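Local coordinates for protein ureidoglycolate hydrolase (Arabidopsis thaliana, PDB 4PXE) that hydrolyses (S)-ureidoglycolate to glyoxylate, ammonium and carbon dioxide in plant purine breakdown, working as a manganese-dependent homodimer of the peptidase M20 family, at residues V41-K46 with L133-E138; G71-K76 with A181-D186. All coordinates share one frame; numbering follows the deposited sequence.

In the fold
From the N terminus the chain first passes 41-46, the turn that leads into helix 45-60, and soon afterwards 71-76, which opens strand 73-77. Interaction 1 closes its loop when the chain leaves strand 129-133 and lays 133-138 against the turn at 41-46; interaction 2 closes when the loop after helix 174-180 reaches back to 71-76. The two loops therefore cross, their segments alternating along the chain. They also touch directly, because L133 pairs with I73 in neighbouring antiparallel strands and T135 N meets OD1 of N72. Interaction 1 ties the start of a helix to the active-site loop, while interaction 2 ties a peripheral loop to the strand's beginning.

Interaction 1: residues V41-K46 with L133-E138; sequences VLYTDK and LFTSEE. With MN (manganese (II) ion), chain D; GLV (glyoxylic acid), chain E.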
ATOM      1  N   VAL A  41      -1.098  13.140  11.719  1.00 14.39           N
ATOM      2  CA  VAL A  41       0.147  12.452  11.991  1.00 15.05           C
ATOM      3  C   VAL A  41       1.234  13.392  12.494  1.00 15.65           C
ATOM      4  O   VAL A  41       1.351  14.537  12.035  1.00 17.04           O
ATOM      5  CB  VAL A  41       0.610  11.713  10.710  1.00 15.05           C
ATOM      6  CG1 VAL A  41       1.914  10.982  10.949  1.00 16.46           C
ATOM      7  CG2 VAL A  41      -0.475  10.746  10.260  1.00 15.82           C
ATOM      8  N   LEU A  42       1.995  12.891  13.467  1.00 15.20           N
ATOM      9  CA  LEU A  42       3.147  13.570  14.051  1.00 15.92           C
ATOM     10  C   LEU A  42       3.966  14.385  13.051  1.00 17.03           C
ATOM     11  O   LEU A  42       4.416  13.851  12.040  1.00 17.16           O
ATOM     12  CB  LEU A  42       4.050  12.530  14.728  1.00 16.86           C
ATOM     13  CG  LEU A  42       5.410  12.974  15.263  1.00 17.77           C
ATOM     14  CD1 LEU A  42       5.233  14.069  16.305  1.00 17.34           C
ATOM     15  CD2 LEU A  42       6.133  11.792  15.855  1.00 18.14           C
ATOM     16  N   TYR A  43       4.116  15.677  13.365  1.00 16.27           N
ATOM     17  CA  TYR A  43       4.967  16.648  12.655  1.00 16.66           C
ATOM     18  C   TYR A  43       4.483  17.099  11.272  1.00 18.96           C
ATOM     19  O   TYR A  43       5.162  17.882  10.609  1.00 23.09           O
ATOM     20  CB  TYR A  43       6.434  16.187  12.572  1.00 18.58           C
ATOM     21  CG  TYR A  43       7.172  16.012  13.886  1.00 15.86           C
ATOM     22  CD1 TYR A  43       6.936  16.849  14.976  1.00 17.10           C
ATOM     23  CD2 TYR A  43       8.131  15.017  14.025  1.00 17.57           C
ATOM     24  CE1 TYR A  43       7.635  16.679  16.169  1.00 17.17           C
ATOM     25  CE2 TYR A  43       8.829  14.836  15.198  1.00 17.21           C
ATOM     26  CZ  TYR A  43       8.588  15.672  16.274  1.00 14.82           C
ATOM     27  OH  TYR A  43       9.295  15.467  17.441  1.00 19.43           O
ATOM     28  N   THR A  44       3.328  16.615  10.820  1.00 16.28           N
ATOM     29  CA  THR A  44       2.748  17.129   9.590  1.00 17.14           C
ATOM     30  C   THR A  44       2.135  18.508   9.811  1.00 18.93           C
ATOM     31  O   THR A  44       2.019  18.977  10.946  1.00 17.19           O
ATOM     32  CB  THR A  44       1.658  16.202   9.049  1.00 18.83           C
ATOM     33  OG1 THR A  44       0.601  16.118  10.016  1.00 16.50           O
ATOM     34  CG2 THR A  44       2.226  14.801   8.774  1.00 19.68           C
ATOM     35  N   ASP A  45       1.728  19.147   8.718  1.00 20.83           N
ATOM     36  CA  ASP A  45       1.086  20.457   8.792  1.00 20.94           C
ATOM     37  C   ASP A  45      -0.178  20.455   9.665  1.00 16.80           C
ATOM     38  O   ASP A  45      -0.398  21.386  10.444  1.00 19.47           O
ATOM     39  CB  ASP A  45       0.810  21.028   7.392  1.00 23.14           C
ATOM     40  CG  ASP A  45      -0.193  20.210   6.600  1.00 31.64           C
ATOM     41  OD1 ASP A  45      -0.310  18.988   6.837  1.00 30.24           O
ATOM     42  OD2 ASP A  45      -0.866  20.797   5.724  1.00 40.95           O
ATOM     43  N   LYS A  46      -0.990  19.406   9.550  1.00 19.37           N
ATOM     44  CA  LYS A  46      -2.189  19.285  10.384  1.00 17.24           C
ATOM     45  C   LYS A  46      -1.834  19.186  11.869  1.00 16.13           C
ATOM     46  O   LYS A  46      -2.514  19.776  12.711  1.00 16.20           O
ATOM     47  CB  LYS A  46      -3.030  18.073   9.959  1.00 17.00           C
ATOM     48  CG  LYS A  46      -3.432  18.058   8.483  1.00 21.15           C
ATOM     49  CD  LYS A  46      -4.077  19.374   8.075  1.00 23.04           C
ATOM     50  CE  LYS A  46      -4.575  19.325   6.630  1.00 26.70           C
ATOM     51  NZ  LYS A  46      -3.473  19.059   5.673  1.00 32.04           N
ATOM     52  N   LEU A 133       0.709  18.059  26.801  1.00 15.08           N
ATOM     53  CA  LEU A 133       0.336  17.553  25.488  1.00 14.30           C
ATOM     54  C   LEU A 133       1.516  16.740  25.001  1.00 15.00           C
ATOM     55  O   LEU A 133       2.544  17.297  24.621  1.00 15.88           O
ATOM     56  CB  LEU A 133       0.018  18.699  24.526  1.00 15.75           C
ATOM     57  CG  LEU A 133      -0.092  18.331  23.041  1.00 16.61           C
ATOM     58  CD1 LEU A 133      -1.055  17.161  22.817  1.00 17.56           C
ATOM     59  CD2 LEU A 133      -0.526  19.543  22.224  1.00 20.00           C
ATOM     60  N   PHE A 134       1.395  15.418  25.047  1.00 13.63           N
ATOM     61  CA  PHE A 134       2.484  14.565  24.582  1.00 13.70           C
ATOM     62  C   PHE A 134       2.668  14.751  23.080  1.00 14.73           C
ATOM     63  O   PHE A 134       1.696  14.944  22.347  1.00 15.71           O
ATOM     64  CB  PHE A 134       2.205  13.114  24.960  1.00 14.00           C
ATOM     65  CG  PHE A 134       2.177  12.893  26.447  1.00 15.74           C
ATOM     66  CD1 PHE A 134       3.351  12.652  27.143  1.00 15.38           C
ATOM     67  CD2 PHE A 134       0.989  12.969  27.157  1.00 13.86           C
ATOM     68  CE1 PHE A 134       3.339  12.473  28.517  1.00 15.37           C
ATOM     69  CE2 PHE A 134       0.970  12.784  28.538  1.00 16.87           C
ATOM     70  CZ  PHE A 134       2.143  12.534  29.216  1.00 14.50           C
ATOM     71  N   THR A 135       3.915  14.744  22.622  1.00 13.75           N
ATOM     72  CA  THR A 135       4.188  15.136  21.250  1.00 15.01           C
ATOM     73  C   THR A 135       3.542  14.197  20.224  1.00 13.67           C
ATOM     74  O   THR A 135       3.162  14.619  19.136  1.00 15.43           O
ATOM     75  CB  THR A 135       5.710  15.297  20.994  1.00 15.82           C
ATOM     76  OG1 THR A 135       5.908  16.106  19.829  1.00 17.09           O
ATOM     77  CG2 THR A 135       6.412  13.946  20.840  1.00 16.07           C
ATOM     78  N   SER A 136       3.414  12.927  20.596  1.00 15.18           N
ATOM     79  CA  SER A 136       2.752  11.919  19.776  1.00 14.00           C
ATOM     80  C   SER A 136       2.618  10.676  20.625  1.00 15.48           C
ATOM     81  O   SER A 136       3.543  10.336  21.369  1.00 16.70           O
ATOM     82  CB  SER A 136       3.587  11.602  18.532  1.00 17.31           C
ATOM     83  OG  SER A 136       3.203  10.358  17.971  1.00 18.37           O
ATOM     84  N   GLU A 137       1.481   9.991  20.518  1.00 15.05           N
ATOM     85  CA  GLU A 137       1.290   8.732  21.223  1.00 15.01           C
ATOM     86  C   GLU A 137       1.083   7.580  20.243  1.00 14.24           C
ATOM     87  O   GLU A 137       1.347   6.420  20.569  1.00 14.10           O
ATOM     88  CB  GLU A 137       0.103   8.847  22.192  1.00 15.11           C
ATOM     89  CG  GLU A 137      -0.130   7.621  23.060  1.00 15.75           C
ATOM     90  CD  GLU A 137      -1.103   6.630  22.466  1.00 15.45           C
ATOM     91  OE1 GLU A 137      -1.764   6.932  21.441  1.00 16.97           O
ATOM     92  OE2 GLU A 137      -1.198   5.517  23.033  1.00 19.19           O
ATOM     93  N   GLU A 138       0.583   7.889  19.049  1.00 12.32           N
ATOM     94  CA  GLU A 138       0.288   6.845  18.064  1.00 13.91           C
ATOM     95  C   GLU A 138       1.534   6.445  17.270  1.00 15.56           C
ATOM     96  O   GLU A 138       2.397   7.283  17.014  1.00 16.11           O
ATOM     97  CB  GLU A 138      -0.839   7.289  17.131  1.00 14.42           C
ATOM     98  CG  GLU A 138      -2.127   7.632  17.870  1.00 14.01           C
ATOM     99  CD  GLU A 138      -2.928   6.428  18.264  1.00 15.59           C
ATOM    100  OE1 GLU A 138      -2.429   5.280  18.239  1.00 14.56           O
ATOM    101  OE2 GLU A 138      -4.110   6.654  18.596  1.00 15.95           O
TER
HETATM  102 MN    MN D 502      -5.419   5.519  19.882  1.00 26.38          MN
HETATM  103  C1  GLV E 503      -3.011   3.367  21.078  1.00 15.82           C
HETATM  104  O1  GLV E 503      -3.056   3.996  22.312  1.00 16.76           O
HETATM  105  C2  GLV E 503      -3.362   1.921  21.118  1.00 13.91           C
HETATM  106  O2  GLV E 503      -3.672   1.393  22.234  1.00 13.73           O
HETATM  107  O3  GLV E 503      -3.350   1.243  20.048  1.00 14.59           O
HETATM  108  O   HOH W   1      -4.322   6.397  21.499  1.00 17.49           O
HETATM  109  O   HOH W   2      -6.093   4.293  21.062  1.00 17.62           O
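L42 lies against S136 and T135 with its whole branched end. Its CB already faces the serine, 3.9 Å from S136 CB. With CG swung opposite the backbone N (chi1 172°), the two methyls straddle S136 CB: CD2 is 3.7 Å from it, and CD1 is as near while also reaching T135 O at 3.6 Å. CD1 has a second neighbour, the ring of Y43, over whose centre it sits, so a leucine fills the wedge between ring and loop. Y43 itself grazes T135, its CE1 4.1 Å from T135 OG1. Both hydroxyls bond to V70 O, whereas S136 OG is hydrogen-bonded to D94, and the short serine side chain leaves room for both leucine methyls against its CB. The segment's own shape is set by a type II turn from V41 to T44, where V41 O accepts from both T44 N and T44 OG1; T44 is the N-cap of helix 45-60.

Directly after the packed serine, 133-138 enters the active site. E138 OE2 binds manganese at 2.2 Å, alongside D103, H402 and two waters, and E138 OE1 is held by N294 of the second subunit. E137, its chain bent at chi2 (-92°), receives a metal-bound water at OE1, 2.6 Å away, and brings OE2 to 2.5 Å from O1 of glyoxylate. An alanine here would probably leave that water without its acceptor and open a gap beside glyoxylate O1. L42 also rests on D47 and R51 of helix 45-60, so the contact lies between the first two turns of that helix and the loop joining strand 129-133 to helix 147-152.

Interaction 2: residues G71-K76 with A181-D186; sequences GNIFGK and AGYAED
Y183 turns one ring face to G71, and the loop that carries it begins two residues earlier, at A181, where helix 174-180 ends. G182 then breaks the helix: its positive phi (99°) and two bonds back into the last turn make a Schellman motif, and glycine suits the place because a CB here would collide with the carbonyl oxygen of the preceding residue.

Next comes Y183, which carries the contact. CG stands opposite the carbonyl carbon (chi1 -54°), which brings the ring to G71. There CE1 approaches G71 CA to 3.4 Å, and CZ follows at 3.6 Å. The glycine CA stands over one face, displaced toward the rim, 3.8 Å from the ring centroid and 27° off the normal, a CH-pi contact. G71 is doubly required to be glycine: a CB would collide with Y183 CZ, and the positive phi would push it against the carbonyl of the residue before. Farther along, the tyrosine hydroxyl only brushes I73, whose CD1 is 4.5 Å from Y183 OH. The Y183 hydroxyl is hydrogen-bonded to E67, so a tyrosine joins an aromatic face for the glycine to a hydroxyl for the carboxylate.

In fold terms, the ring bridges the end of helix 174-180 to the hairpin formed by antiparallel strands 64-67 and 73-77 of the M20 catalytic domain, with E67 on the first strand and G71 in the connection. R51 of helix 45-60 and A178 of helix 174-180 also touch the Y183 side chain. Beyond Y183 the chain runs on through the exposed residues A184 and E185 to D186, whose OD1 accepts the backbone N of D188.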
ATOM      1  N   GLY A  71       8.955  18.368  21.251  1.00 20.14           N
ATOM      2  CA  GLY A  71       7.639  18.948  21.071  1.00 18.93           C
ATOM      3  C   GLY A  71       6.578  18.489  22.050  1.00 16.89           C
ATOM      4  O   GLY A  71       5.391  18.709  21.800  1.00 16.86           O
ATOM      5  N   ASN A  72       6.975  17.855  23.149  1.00 16.90           N
ATOM      6  CA  ASN A  72       6.044  17.737  24.268  1.00 15.74           C
ATOM      7  C   ASN A  72       5.754  19.148  24.749  1.00 19.40           C
ATOM      8  O   ASN A  72       6.668  19.973  24.875  1.00 19.23           O
ATOM      9  CB  ASN A  72       6.609  16.899  25.420  1.00 15.40           C
ATOM     10  CG  ASN A  72       6.877  15.452  25.039  1.00 17.14           C
ATOM     11  OD1 ASN A  72       6.024  14.755  24.480  1.00 15.31           O
ATOM     12  ND2 ASN A  72       8.068  14.982  25.370  1.00 18.20           N
ATOM     13  N   ILE A  73       4.483  19.431  25.007  1.00 15.83           N
ATOM     14  CA  ILE A  73       4.042  20.775  25.365  1.00 16.06           C
ATOM     15  C   ILE A  73       3.511  20.768  26.791  1.00 17.42           C
ATOM     16  O   ILE A  73       2.761  19.872  27.168  1.00 17.46           O
ATOM     17  CB  ILE A  73       2.978  21.270  24.366  1.00 18.84           C
ATOM     18  CG1 ILE A  73       3.614  21.418  22.978  1.00 18.13           C
ATOM     19  CG2 ILE A  73       2.381  22.593  24.805  1.00 19.59           C
ATOM     20  CD1 ILE A  73       2.638  21.595  21.830  1.00 20.28           C
ATOM     21  N   PHE A  74       3.914  21.759  27.589  1.00 16.02           N
ATOM     22  CA  PHE A  74       3.592  21.795  29.003  1.00 17.24           C
ATOM     23  C   PHE A  74       2.904  23.115  29.322  1.00 18.75           C
ATOM     24  O   PHE A  74       3.338  24.163  28.850  1.00 19.75           O
ATOM     25  CB  PHE A  74       4.873  21.678  29.845  1.00 18.56           C
ATOM     26  CG  PHE A  74       5.654  20.410  29.604  1.00 17.82           C
ATOM     27  CD1 PHE A  74       6.533  20.313  28.533  1.00 19.30           C
ATOM     28  CD2 PHE A  74       5.518  19.322  30.453  1.00 20.10           C
ATOM     29  CE1 PHE A  74       7.257  19.149  28.307  1.00 18.71           C
ATOM     30  CE2 PHE A  74       6.242  18.149  30.234  1.00 19.09           C
ATOM     31  CZ  PHE A  74       7.111  18.067  29.159  1.00 18.81           C
ATOM     32  N   GLY A  75       1.829  23.061  30.104  1.00 16.05           N
ATOM     33  CA  GLY A  75       1.112  24.257  30.521  1.00 17.05           C
ATOM     34  C   GLY A  75       0.896  24.245  32.018  1.00 18.37           C
ATOM     35  O   GLY A  75       0.099  23.454  32.531  1.00 18.19           O
ATOM     36  N   LYS A  76       1.607  25.112  32.736  1.00 16.15           N
ATOM     37  CA  LYS A  76       1.579  25.079  34.198  1.00 17.69           C
ATOM     38  C   LYS A  76       0.785  26.212  34.856  1.00 18.91           C
ATOM     39  O   LYS A  76       0.864  27.370  34.445  1.00 19.12           O
ATOM     40  CB  LYS A  76       3.008  25.076  34.766  1.00 18.31           C
ATOM     41  CG  LYS A  76       3.062  25.082  36.286  1.00 21.61           C
ATOM     42  CD  LYS A  76       4.477  24.976  36.837  1.00 22.04           C
ATOM     43  CE  LYS A  76       5.002  23.553  36.772  1.00 22.85           C
ATOM     44  NZ  LYS A  76       6.309  23.411  37.517  1.00 24.17           N
ATOM     45  N   ALA A 181       8.717  20.725  11.532  1.00 29.38           N
ATOM     46  CA  ALA A 181       7.624  21.156  12.399  1.00 27.74           C
ATOM     47  C   ALA A 181       8.072  22.224  13.390  1.00 29.88           C
ATOM     48  O   ALA A 181       7.293  22.660  14.236  1.00 30.00           O
ATOM     49  CB  ALA A 181       7.018  19.965  13.133  1.00 26.08           C
ATOM     50  N   GLY A 182       9.332  22.637  13.286  1.00 28.09           N
ATOM     51  CA  GLY A 182       9.840  23.725  14.105  1.00 28.04           C
ATOM     52  C   GLY A 182      10.623  23.269  15.318  1.00 31.36           C
ATOM     53  O   GLY A 182      10.914  24.053  16.221  1.00 31.72           O
ATOM     54  N   TYR A 183      10.962  21.988  15.349  1.00 29.26           N
ATOM     55  CA  TYR A 183      11.808  21.466  16.405  1.00 30.97           C
ATOM     56  C   TYR A 183      13.211  21.238  15.831  1.00 37.57           C
ATOM     57  O   TYR A 183      13.547  20.154  15.353  1.00 34.24           O
ATOM     58  CB  TYR A 183      11.163  20.227  17.046  1.00 31.25           C
ATOM     59  CG  TYR A 183       9.748  20.538  17.506  1.00 27.66           C
ATOM     60  CD1 TYR A 183       9.527  21.300  18.648  1.00 25.97           C
ATOM     61  CD2 TYR A 183       8.641  20.126  16.771  1.00 26.18           C
ATOM     62  CE1 TYR A 183       8.247  21.624  19.062  1.00 25.19           C
ATOM     63  CE2 TYR A 183       7.354  20.441  17.180  1.00 24.87           C
ATOM     64  CZ  TYR A 183       7.163  21.190  18.326  1.00 24.32           C
ATOM     65  OH  TYR A 183       5.889  21.511  18.736  1.00 23.44           O
ATOM     66  N   ALA A 184      14.006  22.308  15.853  1.00 39.39           N
ATOM     67  CA  ALA A 184      15.329  22.331  15.233  1.00 40.79           C
ATOM     68  C   ALA A 184      16.277  21.371  15.934  1.00 40.25           C
ATOM     69  O   ALA A 184      16.186  21.172  17.142  1.00 40.20           O
ATOM     70  CB  ALA A 184      15.891  23.745  15.251  1.00 39.37           C
ATOM     71  N   GLU A 185      17.182  20.762  15.177  1.00 45.32           N
ATOM     72  CA  GLU A 185      18.093  19.802  15.782  1.00 45.30           C
ATOM     73  C   GLU A 185      19.222  20.509  16.520  1.00 51.12           C
ATOM     74  O   GLU A 185      19.752  21.526  16.063  1.00 52.44           O
ATOM     75  CB  GLU A 185      18.638  18.798  14.755  1.00 49.82           C
ATOM     76  CG  GLU A 185      19.872  19.246  13.996  1.00 50.62           C
ATOM     77  CD  GLU A 185      20.417  18.162  13.087  1.00 50.44           C
ATOM     78  OE1 GLU A 185      20.183  18.245  11.862  1.00 51.44           O
ATOM     79  OE2 GLU A 185      21.078  17.229  13.596  1.00 52.75           O
ATOM     80  N   ASP A 186      19.550  19.978  17.690  1.00 54.08           N
ATOM     81  CA  ASP A 186      20.712  20.418  18.429  1.00 55.04           C
ATOM     82  C   ASP A 186      21.675  19.246  18.429  1.00 55.91           C
ATOM     83  O   ASP A 186      21.476  18.263  19.145  1.00 56.80           O
ATOM     84  CB  ASP A 186      20.325  20.816  19.854  1.00 55.43           C
ATOM     85  CG  ASP A 186      21.503  21.340  20.656  1.00 61.52           C
ATOM     86  OD1 ASP A 186      22.570  21.598  20.056  1.00 61.61           O
ATOM     87  OD2 ASP A 186      21.356  21.503  21.889  1.00 60.63           O
TER